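Local coordinates for protein dephospho-CoA kinase (Campylobacter jejuni subsp. jejuni serotype O:2, PDB 4ZO4) that probably catalyses the ATP-dependent phosphorylation of the 3'-hydroxyl of dephospho-CoA, the final step of coenzyme A biosynthesis, at residues F8-S13 and T20-A25; D36-K41 and P94-K99; K52-F57 and G75-N80; K145-R150 and A160-Q165. All coordinates share one frame; numbering follows the deposited sequence.

Interaction 1 of 4, residues F8-S13 and T20-A25; sequences FFVTAS and TFIEIA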
# COMPACT_ATOMS: atom_id res chain seq x y z
N PHE A 8 -17.30 8.83 -24.06
CA PHE A 8 -18.02 8.65 -22.84
C PHE A 8 -17.52 7.38 -22.16
O PHE A 8 -17.47 6.32 -22.77
CB PHE A 8 -19.53 8.64 -23.13
CG PHE A 8 -20.04 9.99 -23.58
CD1 PHE A 8 -20.46 10.93 -22.66
CD2 PHE A 8 -20.04 10.34 -24.93
CE1 PHE A 8 -20.89 12.18 -23.07
CE2 PHE A 8 -20.47 11.58 -25.34
CZ PHE A 8 -20.89 12.50 -24.40
N PHE A 9 -17.10 7.50 -20.90
CA PHE A 9 -16.71 6.30 -20.16
C PHE A 9 -17.95 5.70 -19.55
O PHE A 9 -18.80 6.40 -19.03
CB PHE A 9 -15.59 6.59 -19.11
CG PHE A 9 -14.27 6.98 -19.76
CD1 PHE A 9 -13.42 6.01 -20.28
CD2 PHE A 9 -13.92 8.32 -19.92
CE1 PHE A 9 -12.23 6.37 -20.91
CE2 PHE A 9 -12.75 8.68 -20.56
CZ PHE A 9 -11.89 7.70 -21.05
N VAL A 10 -18.09 4.40 -19.65
CA VAL A 10 -19.20 3.75 -19.03
C VAL A 10 -18.69 2.85 -17.93
O VAL A 10 -18.00 1.87 -18.21
CB VAL A 10 -19.97 2.91 -20.03
CG1 VAL A 10 -21.10 2.18 -19.32
CG2 VAL A 10 -20.48 3.79 -21.15
N THR A 11 -19.02 3.16 -16.69
CA THR A 11 -18.53 2.36 -15.59
C THR A 11 -19.68 2.04 -14.66
O THR A 11 -20.65 2.78 -14.64
CB THR A 11 -17.39 3.08 -14.86
OG1 THR A 11 -17.04 2.34 -13.69
CG2 THR A 11 -17.78 4.46 -14.45
N ALA A 12 -19.57 0.95 -13.90
CA ALA A 12 -20.69 0.46 -13.10
C ALA A 12 -20.31 -0.09 -11.76
O ALA A 12 -19.29 -0.77 -11.60
CB ALA A 12 -21.49 -0.59 -13.86
N SER A 13 -21.17 0.19 -10.79
CA SER A 13 -21.00 -0.31 -9.45
C SER A 13 -21.19 -1.81 -9.39
O SER A 13 -20.87 -2.40 -8.37
CB SER A 13 -21.98 0.35 -8.49
OG SER A 13 -23.16 -0.41 -8.36
N THR A 20 -25.27 -3.93 -19.74
CA THR A 20 -26.59 -3.58 -20.23
C THR A 20 -26.58 -2.20 -20.90
O THR A 20 -27.09 -2.07 -22.02
CB THR A 20 -27.62 -3.60 -19.09
OG1 THR A 20 -27.94 -4.95 -18.75
CG2 THR A 20 -28.88 -2.85 -19.50
N PHE A 21 -26.00 -1.19 -20.25
CA PHE A 21 -25.87 0.13 -20.86
C PHE A 21 -25.14 0.06 -22.18
O PHE A 21 -25.36 0.89 -23.06
CB PHE A 21 -25.14 1.11 -19.98
CG PHE A 21 -25.03 2.49 -20.58
CD1 PHE A 21 -25.85 3.51 -20.15
CD2 PHE A 21 -24.11 2.76 -21.57
CE1 PHE A 21 -25.77 4.77 -20.71
CE2 PHE A 21 -24.00 4.02 -22.12
CZ PHE A 21 -24.83 5.03 -21.69
N ILE A 22 -24.26 -0.93 -22.30
CA ILE A 22 -23.51 -1.16 -23.55
C ILE A 22 -24.30 -1.97 -24.59
O ILE A 22 -24.23 -1.68 -25.79
CB ILE A 22 -22.16 -1.83 -23.26
CG1 ILE A 22 -21.23 -0.81 -22.56
CG2 ILE A 22 -21.53 -2.41 -24.53
CD1 ILE A 22 -20.80 0.36 -23.44
N GLU A 23 -25.06 -2.96 -24.14
CA GLU A 23 -25.93 -3.71 -25.04
C GLU A 23 -26.92 -2.75 -25.71
O GLU A 23 -27.14 -2.81 -26.91
CB GLU A 23 -26.68 -4.80 -24.29
CG GLU A 23 -27.83 -5.40 -25.08
CD GLU A 23 -27.42 -5.78 -26.49
OE1 GLU A 23 -26.55 -6.67 -26.64
OE2 GLU A 23 -27.96 -5.19 -27.46
N ILE A 24 -27.50 -1.87 -24.91
CA ILE A 24 -28.43 -0.85 -25.40
C ILE A 24 -27.74 0.22 -26.27
O ILE A 24 -28.29 0.65 -27.27
CB ILE A 24 -29.19 -0.22 -24.19
CG1 ILE A 24 -30.13 -1.28 -23.58
CG2 ILE A 24 -29.94 1.04 -24.60
CD1 ILE A 24 -30.47 -1.09 -22.11
N ALA A 25 -26.53 0.63 -25.92
CA ALA A 25 -25.81 1.62 -26.72
C ALA A 25 -25.46 1.08 -28.12
O ALA A 25 -25.50 1.82 -29.12
CB ALA A 25 -24.56 2.06 -26.00

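Interaction 2 of 4, residues D36-K41 and P94-K99; sequences DKIAHK and PKIRAK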
# COMPACT_ATOMS: atom_id res chain seq x y z
N ASP A 36 -11.31 -3.97 -20.77
CA ASP A 36 -10.80 -5.32 -20.45
C ASP A 36 -10.41 -6.14 -21.66
O ASP A 36 -9.51 -6.96 -21.56
CB ASP A 36 -11.79 -6.13 -19.63
CG ASP A 36 -11.84 -5.68 -18.21
OD1 ASP A 36 -11.12 -4.70 -17.87
OD2 ASP A 36 -12.59 -6.29 -17.41
N LYS A 37 -11.07 -5.94 -22.79
CA LYS A 37 -10.70 -6.71 -23.96
C LYS A 37 -9.33 -6.22 -24.41
O LYS A 37 -8.38 -6.99 -24.51
CB LYS A 37 -11.77 -6.60 -25.06
CG LYS A 37 -13.11 -7.25 -24.69
CD LYS A 37 -13.13 -8.75 -25.00
CE LYS A 37 -14.51 -9.39 -24.78
NZ LYS A 37 -14.59 -10.16 -23.50
N ILE A 38 -9.21 -4.90 -24.60
CA ILE A 38 -7.90 -4.31 -24.88
C ILE A 38 -6.82 -4.82 -23.90
O ILE A 38 -5.72 -5.19 -24.31
CB ILE A 38 -7.96 -2.78 -24.83
CG1 ILE A 38 -8.78 -2.24 -25.99
CG2 ILE A 38 -6.57 -2.20 -24.96
CD1 ILE A 38 -9.28 -0.81 -25.80
N ALA A 39 -7.16 -4.84 -22.62
CA ALA A 39 -6.23 -5.33 -21.60
C ALA A 39 -5.80 -6.78 -21.82
O ALA A 39 -4.62 -7.12 -21.71
CB ALA A 39 -6.82 -5.15 -20.21
N HIS A 40 -6.77 -7.62 -22.15
CA HIS A 40 -6.52 -9.04 -22.30
C HIS A 40 -5.62 -9.26 -23.52
O HIS A 40 -4.72 -10.13 -23.51
CB HIS A 40 -7.86 -9.79 -22.37
CG HIS A 40 -7.73 -11.26 -22.66
ND1 HIS A 40 -8.77 -12.01 -23.18
CD2 HIS A 40 -6.69 -12.11 -22.53
CE1 HIS A 40 -8.37 -13.26 -23.34
NE2 HIS A 40 -7.11 -13.35 -22.96
N LYS A 41 -5.82 -8.43 -24.55
CA LYS A 41 -5.05 -8.54 -25.80
C LYS A 41 -3.59 -8.07 -25.64
O LYS A 41 -2.72 -8.45 -26.43
CB LYS A 41 -5.77 -7.76 -26.93
CG LYS A 41 -5.83 -8.50 -28.28
CD LYS A 41 -4.73 -8.07 -29.25
CE LYS A 41 -4.53 -9.03 -30.42
NZ LYS A 41 -3.58 -10.12 -30.05
N PRO A 94 1.41 1.19 -19.22
CA PRO A 94 1.59 2.09 -20.37
C PRO A 94 1.09 1.51 -21.72
O PRO A 94 0.64 2.25 -22.61
CB PRO A 94 3.08 2.34 -20.40
CG PRO A 94 3.69 1.18 -19.64
CD PRO A 94 2.70 0.82 -18.59
N LYS A 95 1.12 0.19 -21.86
CA LYS A 95 0.63 -0.49 -23.06
C LYS A 95 -0.87 -0.45 -23.17
O LYS A 95 -1.43 -0.31 -24.28
CB LYS A 95 1.07 -1.96 -23.08
CG LYS A 95 2.53 -2.12 -23.39
CD LYS A 95 3.03 -3.50 -23.04
CE LYS A 95 4.53 -3.67 -23.26
NZ LYS A 95 5.36 -3.24 -22.08
N ILE A 96 -1.54 -0.58 -22.03
CA ILE A 96 -3.00 -0.47 -22.02
C ILE A 96 -3.42 0.99 -22.30
O ILE A 96 -4.26 1.26 -23.18
CB ILE A 96 -3.61 -1.01 -20.71
CG1 ILE A 96 -3.15 -2.46 -20.39
CG2 ILE A 96 -5.11 -1.07 -20.87
CD1 ILE A 96 -3.40 -2.94 -18.96
N ARG A 97 -2.78 1.92 -21.59
CA ARG A 97 -3.00 3.35 -21.73
C ARG A 97 -2.84 3.88 -23.17
O ARG A 97 -3.61 4.73 -23.60
CB ARG A 97 -2.03 4.09 -20.81
CG ARG A 97 -2.05 5.62 -20.86
CD ARG A 97 -3.04 6.22 -19.87
NE ARG A 97 -3.17 7.67 -20.04
CZ ARG A 97 -4.14 8.41 -19.50
NH1 ARG A 97 -5.09 7.85 -18.74
NH2 ARG A 97 -4.17 9.72 -19.72
N ALA A 98 -1.87 3.39 -23.92
CA ALA A 98 -1.63 3.90 -25.28
C ALA A 98 -2.53 3.23 -26.30
O ALA A 98 -2.89 3.85 -27.30
CB ALA A 98 -0.17 3.73 -25.69
N LYS A 99 -2.88 1.97 -26.06
CA LYS A 99 -3.86 1.27 -26.90
C LYS A 99 -5.30 1.75 -26.63
O LYS A 99 -6.12 1.80 -27.53
CB LYS A 99 -3.77 -0.23 -26.69
CG LYS A 99 -4.71 -1.01 -27.59
CD LYS A 99 -4.07 -2.23 -28.24
CE LYS A 99 -3.37 -1.85 -29.55
NZ LYS A 99 -3.70 -2.80 -30.66

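Interaction 3 of 4, residues K52-F57 and G75-N80; sequences KIFSPF and GEIVFN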
# COMPACT_ATOMS: atom_id res chain seq x y z
N LYS A 52 9.76 -14.55 -20.73
CA LYS A 52 11.14 -14.24 -20.21
C LYS A 52 11.11 -13.65 -18.80
O LYS A 52 11.67 -14.18 -17.88
CB LYS A 52 11.89 -13.24 -21.12
CG LYS A 52 12.61 -13.86 -22.31
CD LYS A 52 12.45 -13.00 -23.57
CE LYS A 52 13.06 -13.69 -24.78
NZ LYS A 52 12.67 -13.11 -26.11
N ILE A 53 10.39 -12.55 -18.66
CA ILE A 53 10.28 -11.79 -17.43
C ILE A 53 9.75 -12.66 -16.31
O ILE A 53 10.27 -12.62 -15.23
CB ILE A 53 9.34 -10.58 -17.68
CG1 ILE A 53 9.87 -9.69 -18.83
CG2 ILE A 53 9.17 -9.74 -16.42
CD1 ILE A 53 8.92 -8.59 -19.26
N PHE A 54 8.69 -13.44 -16.55
CA PHE A 54 7.99 -14.17 -15.47
C PHE A 54 8.35 -15.63 -15.26
O PHE A 54 8.17 -16.16 -14.16
CB PHE A 54 6.49 -14.05 -15.66
CG PHE A 54 5.98 -12.69 -15.37
CD1 PHE A 54 5.76 -12.29 -14.07
CD2 PHE A 54 5.79 -11.78 -16.39
CE1 PHE A 54 5.31 -11.01 -13.79
CE2 PHE A 54 5.33 -10.51 -16.11
CZ PHE A 54 5.11 -10.12 -14.81
N SER A 55 8.83 -16.30 -16.29
CA SER A 55 9.27 -17.69 -16.17
C SER A 55 10.17 -17.93 -14.97
O SER A 55 10.00 -18.95 -14.31
CB SER A 55 9.94 -18.21 -17.45
OG SER A 55 11.14 -17.52 -17.73
N PRO A 56 11.09 -17.00 -14.65
CA PRO A 56 11.89 -17.28 -13.41
C PRO A 56 11.12 -17.35 -12.08
O PRO A 56 11.74 -17.55 -11.04
CB PRO A 56 12.92 -16.13 -13.36
CG PRO A 56 12.47 -15.11 -14.34
CD PRO A 56 11.62 -15.83 -15.38
N PHE A 57 9.80 -17.13 -12.09
CA PHE A 57 8.98 -17.22 -10.88
C PHE A 57 8.32 -18.58 -10.70
O PHE A 57 7.80 -18.89 -9.63
CB PHE A 57 7.89 -16.16 -10.88
CG PHE A 57 8.41 -14.79 -10.71
CD1 PHE A 57 8.72 -14.31 -9.44
CD2 PHE A 57 8.56 -13.95 -11.80
CE1 PHE A 57 9.18 -13.01 -9.28
CE2 PHE A 57 9.01 -12.65 -11.64
CZ PHE A 57 9.33 -12.18 -10.38
N GLY A 75 -1.63 -15.26 -13.28
CA GLY A 75 -2.33 -14.81 -12.08
C GLY A 75 -1.93 -15.51 -10.78
O GLY A 75 -1.94 -14.90 -9.71
N GLU A 76 -1.55 -16.79 -10.84
CA GLU A 76 -1.04 -17.46 -9.65
C GLU A 76 0.29 -16.86 -9.27
O GLU A 76 0.59 -16.70 -8.08
CB GLU A 76 -0.91 -18.96 -9.86
CG GLU A 76 -2.28 -19.64 -10.00
CD GLU A 76 -2.22 -21.13 -10.30
OE1 GLU A 76 -3.31 -21.72 -10.48
OE2 GLU A 76 -1.11 -21.72 -10.37
N ILE A 77 1.10 -16.52 -10.27
CA ILE A 77 2.42 -15.98 -9.99
C ILE A 77 2.28 -14.65 -9.25
O ILE A 77 2.87 -14.45 -8.19
CB ILE A 77 3.24 -15.77 -11.28
CG1 ILE A 77 3.74 -17.10 -11.82
CG2 ILE A 77 4.42 -14.86 -11.03
CD1 ILE A 77 4.52 -16.95 -13.10
N VAL A 78 1.47 -13.75 -9.82
CA VAL A 78 1.33 -12.39 -9.28
C VAL A 78 0.50 -12.40 -8.00
O VAL A 78 0.61 -11.50 -7.17
CB VAL A 78 0.73 -11.36 -10.32
CG1 VAL A 78 1.70 -11.08 -11.43
CG2 VAL A 78 -0.60 -11.84 -10.88
N PHE A 79 -0.34 -13.39 -7.82
CA PHE A 79 -1.01 -13.50 -6.53
C PHE A 79 0.01 -13.96 -5.46
O PHE A 79 0.04 -13.42 -4.37
CB PHE A 79 -2.21 -14.44 -6.59
CG PHE A 79 -2.87 -14.66 -5.26
CD1 PHE A 79 -3.65 -13.66 -4.67
CD2 PHE A 79 -2.67 -15.87 -4.57
CE1 PHE A 79 -4.22 -13.86 -3.42
CE2 PHE A 79 -3.25 -16.07 -3.32
CZ PHE A 79 -4.02 -15.06 -2.74
N ASN A 80 0.87 -14.91 -5.81
CA ASN A 80 1.91 -15.41 -4.87
C ASN A 80 3.15 -14.56 -4.70
O ASN A 80 3.96 -14.82 -3.81
CB ASN A 80 2.40 -16.79 -5.31
CG ASN A 80 1.30 -17.80 -5.35
OD1 ASN A 80 0.32 -17.71 -4.61
ND2 ASN A 80 1.43 -18.76 -6.25

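Interaction 4 of 4, residues K145-R150 and A160-Q165; sequences KRIMQR and ARLDSQ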
# COMPACT_ATOMS: atom_id res chain seq x y z
N LYS A 145 -23.95 -5.16 9.80
CA LYS A 145 -24.79 -6.21 10.39
C LYS A 145 -25.89 -6.63 9.41
O LYS A 145 -26.23 -7.81 9.29
CB LYS A 145 -25.45 -5.76 11.71
CG LYS A 145 -24.70 -4.75 12.58
CD LYS A 145 -23.47 -5.35 13.26
CE LYS A 145 -23.08 -4.56 14.50
NZ LYS A 145 -22.60 -5.46 15.58
N ARG A 146 -26.43 -5.65 8.71
CA ARG A 146 -27.42 -5.92 7.70
C ARG A 146 -26.85 -6.68 6.50
O ARG A 146 -27.59 -7.27 5.74
CB ARG A 146 -28.11 -4.62 7.26
CG ARG A 146 -29.02 -3.97 8.33
CD ARG A 146 -30.20 -4.84 8.75
NE ARG A 146 -31.46 -4.11 8.86
CZ ARG A 146 -32.32 -3.86 7.85
NH1 ARG A 146 -32.05 -4.27 6.61
NH2 ARG A 146 -33.44 -3.19 8.08
N ILE A 147 -25.53 -6.66 6.32
CA ILE A 147 -24.91 -7.44 5.24
C ILE A 147 -24.72 -8.91 5.63
O ILE A 147 -24.82 -9.80 4.79
CB ILE A 147 -23.56 -6.82 4.82
CG1 ILE A 147 -23.76 -5.44 4.18
CG2 ILE A 147 -22.84 -7.74 3.83
CD1 ILE A 147 -22.48 -4.66 3.94
N MSE A 148 -24.41 -9.16 6.90
CA MSE A 148 -24.24 -10.54 7.40
C MSE A 148 -25.56 -11.27 7.37
O MSE A 148 -25.60 -12.39 6.90
CB MSE A 148 -23.63 -10.59 8.82
CG MSE A 148 -22.16 -10.21 8.79
SE MSE A 148 -21.53 -9.65 10.57
CE MSE A 148 -21.40 -11.44 11.37
N GLN A 149 -26.63 -10.64 7.87
CA GLN A 149 -28.00 -11.19 7.77
C GLN A 149 -28.41 -11.50 6.33
O GLN A 149 -28.48 -12.66 5.94
CB GLN A 149 -29.05 -10.20 8.31
CG GLN A 149 -28.97 -9.86 9.80
CD GLN A 149 -29.87 -8.69 10.19
OE1 GLN A 149 -30.57 -8.09 9.36
NE2 GLN A 149 -29.85 -8.34 11.48
N ARG A 150 -28.66 -10.45 5.55
CA ARG A 150 -29.18 -10.56 4.19
C ARG A 150 -28.32 -11.47 3.32
O ARG A 150 -28.83 -12.38 2.68
CB ARG A 150 -29.26 -9.15 3.57
CG ARG A 150 -29.53 -9.11 2.07
CD ARG A 150 -31.00 -9.00 1.73
NE ARG A 150 -31.25 -9.44 0.36
CZ ARG A 150 -30.99 -8.74 -0.74
NH1 ARG A 150 -31.28 -9.25 -1.94
NH2 ARG A 150 -30.43 -7.53 -0.67
N ALA A 160 -15.18 -7.10 3.66
CA ALA A 160 -14.73 -6.95 2.27
C ALA A 160 -15.79 -6.29 1.41
O ALA A 160 -15.53 -5.33 0.65
CB ALA A 160 -14.41 -8.31 1.72
N ARG A 161 -17.00 -6.81 1.52
CA ARG A 161 -18.06 -6.34 0.74
C ARG A 161 -18.33 -4.88 1.07
O ARG A 161 -18.49 -4.05 0.17
CB ARG A 161 -19.30 -7.19 1.00
CG ARG A 161 -20.28 -7.06 -0.15
CD ARG A 161 -21.31 -8.14 -0.14
NE ARG A 161 -21.62 -8.58 -1.49
CZ ARG A 161 -22.71 -9.27 -1.81
NH1 ARG A 161 -23.61 -9.57 -0.87
NH2 ARG A 161 -22.92 -9.64 -3.07
N LEU A 162 -18.40 -4.58 2.36
CA LEU A 162 -18.65 -3.21 2.84
C LEU A 162 -17.58 -2.22 2.39
O LEU A 162 -17.87 -1.06 2.02
CB LEU A 162 -18.71 -3.18 4.38
CG LEU A 162 -19.12 -1.85 5.03
CD1 LEU A 162 -20.32 -1.27 4.30
CD2 LEU A 162 -19.54 -2.04 6.45
N ASP A 163 -16.32 -2.64 2.47
CA ASP A 163 -15.25 -1.75 2.08
C ASP A 163 -15.34 -1.39 0.61
O ASP A 163 -15.06 -0.27 0.22
CB ASP A 163 -13.91 -2.40 2.37
CG ASP A 163 -13.54 -2.35 3.84
OD1 ASP A 163 -13.96 -1.42 4.59
OD2 ASP A 163 -12.81 -3.28 4.25
N SER A 164 -15.69 -2.35 -0.22
CA SER A 164 -15.71 -2.11 -1.64
C SER A 164 -16.84 -1.17 -1.95
O SER A 164 -16.66 -0.20 -2.68
CB SER A 164 -15.85 -3.41 -2.41
OG SER A 164 -16.97 -4.11 -1.95
N GLN A 165 -18.01 -1.41 -1.36
CA GLN A 165 -19.12 -0.47 -1.49
C GLN A 165 -18.72 0.92 -1.07
O GLN A 165 -19.00 1.87 -1.78
CB GLN A 165 -20.33 -0.93 -0.71
CG GLN A 165 -20.93 -2.23 -1.25
CD GLN A 165 -21.98 -2.84 -0.31
OE1 GLN A 165 -22.52 -2.16 0.56
NE2 GLN A 165 -22.26 -4.13 -0.49

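Interaction 1 of 4, residues F8-S13 and T20-A25
V10 on strand 7-12 meets F21 and I22 on helix 15-27, the strand and helix that flank the P-loop (Walker A) of this kinase. The predicted ATP-binding residues A15 to T20 form the first turns of helix 15-27, soon after the strand. V10 and F21 are also the pair with the nearest CA atoms, 7.8 Å apart, so the helix lies over the strand at one side-chain layer's separation.

The aliphatic-to-aromatic packing involves both methyls of V10, whose CB points toward the helix. With CG1 anti to the backbone N (chi1 177°) and CG2 anti to the carbonyl carbon, the two methyls meet the CD2 and CE2 atoms of the F21 ring obliquely. CG1 lies 3.8 Å from CD2 of F21, while CG2 lies 3.7 Å from CE2 of F21. Beyond the pair, F115 of the adjacent strand 114-117 meets F21 edge-to-face, and C192 and I196 of helix 185-200 also touch the F21 side chain.

Purely aliphatic packing is slighter. I22 reaches V10 through the end of its chain, and this residue also lies against F115.

Hydrogen bonds run between neighbouring strands and along the helix, and none is found between the two segments. The strand pairs through backbone bonds of V10 with V116 and of F9 with I134, and the helix keeps its own ladder, as in I24 N to T20 O at 2.9 Å. The methyl-methyl contact, CD1 of I22 to CG2 of V10, measures 4.1 Å.

Interaction 2 of 4, residues D36-K41 and P94-K99
I38 holds its CG1 branch anti to the carbonyl carbon (chi1 -68°), which leaves methyl CG2 anti to the backbone N and facing the first carbons of K99. On the other helix, CG of K99 is anti to its own backbone N (chi1 -176°), and the chain then bends at chi2, chi3 and chi4. The outcome is a methyl set against the root of a lysine: CG2 of I38 lies 3.4 Å from CG of K99, and the same CG2 lies 3.8 Å from CB of K99. The two side chains run aslant, with the isoleucine touching aliphatic carbons well short of the ammonium group. NZ of K99 makes long, weak ion pairs with E45 and E102.

The contact joins helix 35-45, which follows strand 31-34, outermost within this chain in the parallel P-loop kinase sheet, to the long helix 82-109, which leads back toward strand 114-117. The two segment axes approach to 9.5 Å with 130° between their N-to-C directions.

Closest in backbone terms are A39 and I96, their CA atoms 5.9 Å apart; the small alanine side chain suits this approach. CB of A39 lies 4.3 Å from CD1 of I96, and CG2 of I96 is 4.5 Å from CG2 of I38, so I96 touches both I38 and A39. From a second subunit, F79 packs on A39 and N80 on I96.

Interaction 3 of 4, residues K52-F57 and G75-N80
F57, of the 3-10 turn 55-57, and F54 of helix 47-54 close on I77 and V78 of helix 71-80. The contact is apolar. It joins consecutive helices of the all-helical insertion between strands 31-34 and 114-117 of the P-loop kinase fold, away from the predicted ATP site.

Aliphatic contacts centre on I77. Its CG2 methyl lies 3.7 Å from CB of F57, at the base of the side chain, and the two side chains cross at about a right angle. With CG1 of I77 anti to the carbonyl carbon (chi1 -75°), CG2 stands anti to the backbone N. The CG1 branch ends in CD1, 4.1 Å from CB of F57, so both arms of the isoleucine grip the same methylene.

Aromatic contacts involve both rings. CG of F57 lies 4.0 Å from CG2 of I77. CD1 of F54 lies 4.2 Å from CG2 of I77, and CE1 of F54 lies 4.3 Å from CG1 of V78, both oblique to the ring. On one face of the F54 ring, CG2 of I53 sits 3.8 Å above the plane, offset toward the rim.

A backbone bond sets the turn that supplies this surface: F57 N donates to F54 O at 2.8 Å, and CA of F54 lies at the edge of the F57 ring, in its plane. R161 NH2 of a second subunit hydrogen-bonds to I53 O.

Helix 82-109 packs on the same residues, with A84 touching I77, E83 touching F57 and I87 touching I53.

Interaction 4 of 4, residues K145-R150 and A160-Q165
I147 of helix 144-151 faces L162 of helix 155-172, two consecutive helices of the chain. The position of this helix pair after strand 132-136 in this P-loop kinase is consistent with the lid region of the family. The segment axes come within 10.6 Å at 125° between their N-to-C directions, and side-chain ends span this gap.

The CB of I147 points toward the other helix. With CG1 anti to the carbonyl carbon (chi1 -66°) and an extended chi2, CD1 reaches to 4.0 Å from CD1 of L162 and 4.1 Å from CB of L162. The isoleucine crosses the leucine at about a right angle, its terminal methyl resting against the leucine's flank. The same CD1 also approaches OE1 of Q165 at 4.2 Å, a van der Waals contact.

The second branch of I147 turns to R161: CG2 lies 4.3 Å from CD of R161, touching the aliphatic part of the arginine. The guanidinium group has its partner elsewhere, in a salt bridge from NH1 to D151. Other subunits adjoin the helix pair: K52 of a second subunit packs on R161, and L162 of a third subunit on L162.

Inside helix 155-172, O of R161 accepts a weak bond from S164 N and two firm ones, from Q165 N at 3.1 Å and from S164 OG at 2.6 Å, the hydroxyl standing 35° out of the carbonyl plane.

Interaction 1 lies in the nucleotide-binding core, flanking the predicted ATP site. Interaction 2 is centred about 18 Å away, its A39 side chain about 11 Å from that of K18; interaction 4 is centred about 25 Å from interaction 1, with the R161 side chain about 11 Å from that of A15. Interaction 3 is more remote, with centres about 33 Å from interaction 1 and about 19 Å from interaction 2, to which it is tied by successive helices 35-45 and 47-54, and 71-80 and 82-109. Across subunits, helix 71-80 of interaction 3 packs on interaction 2, and helix 155-172 of interaction 4 reaches helix 47-54 of interaction 3.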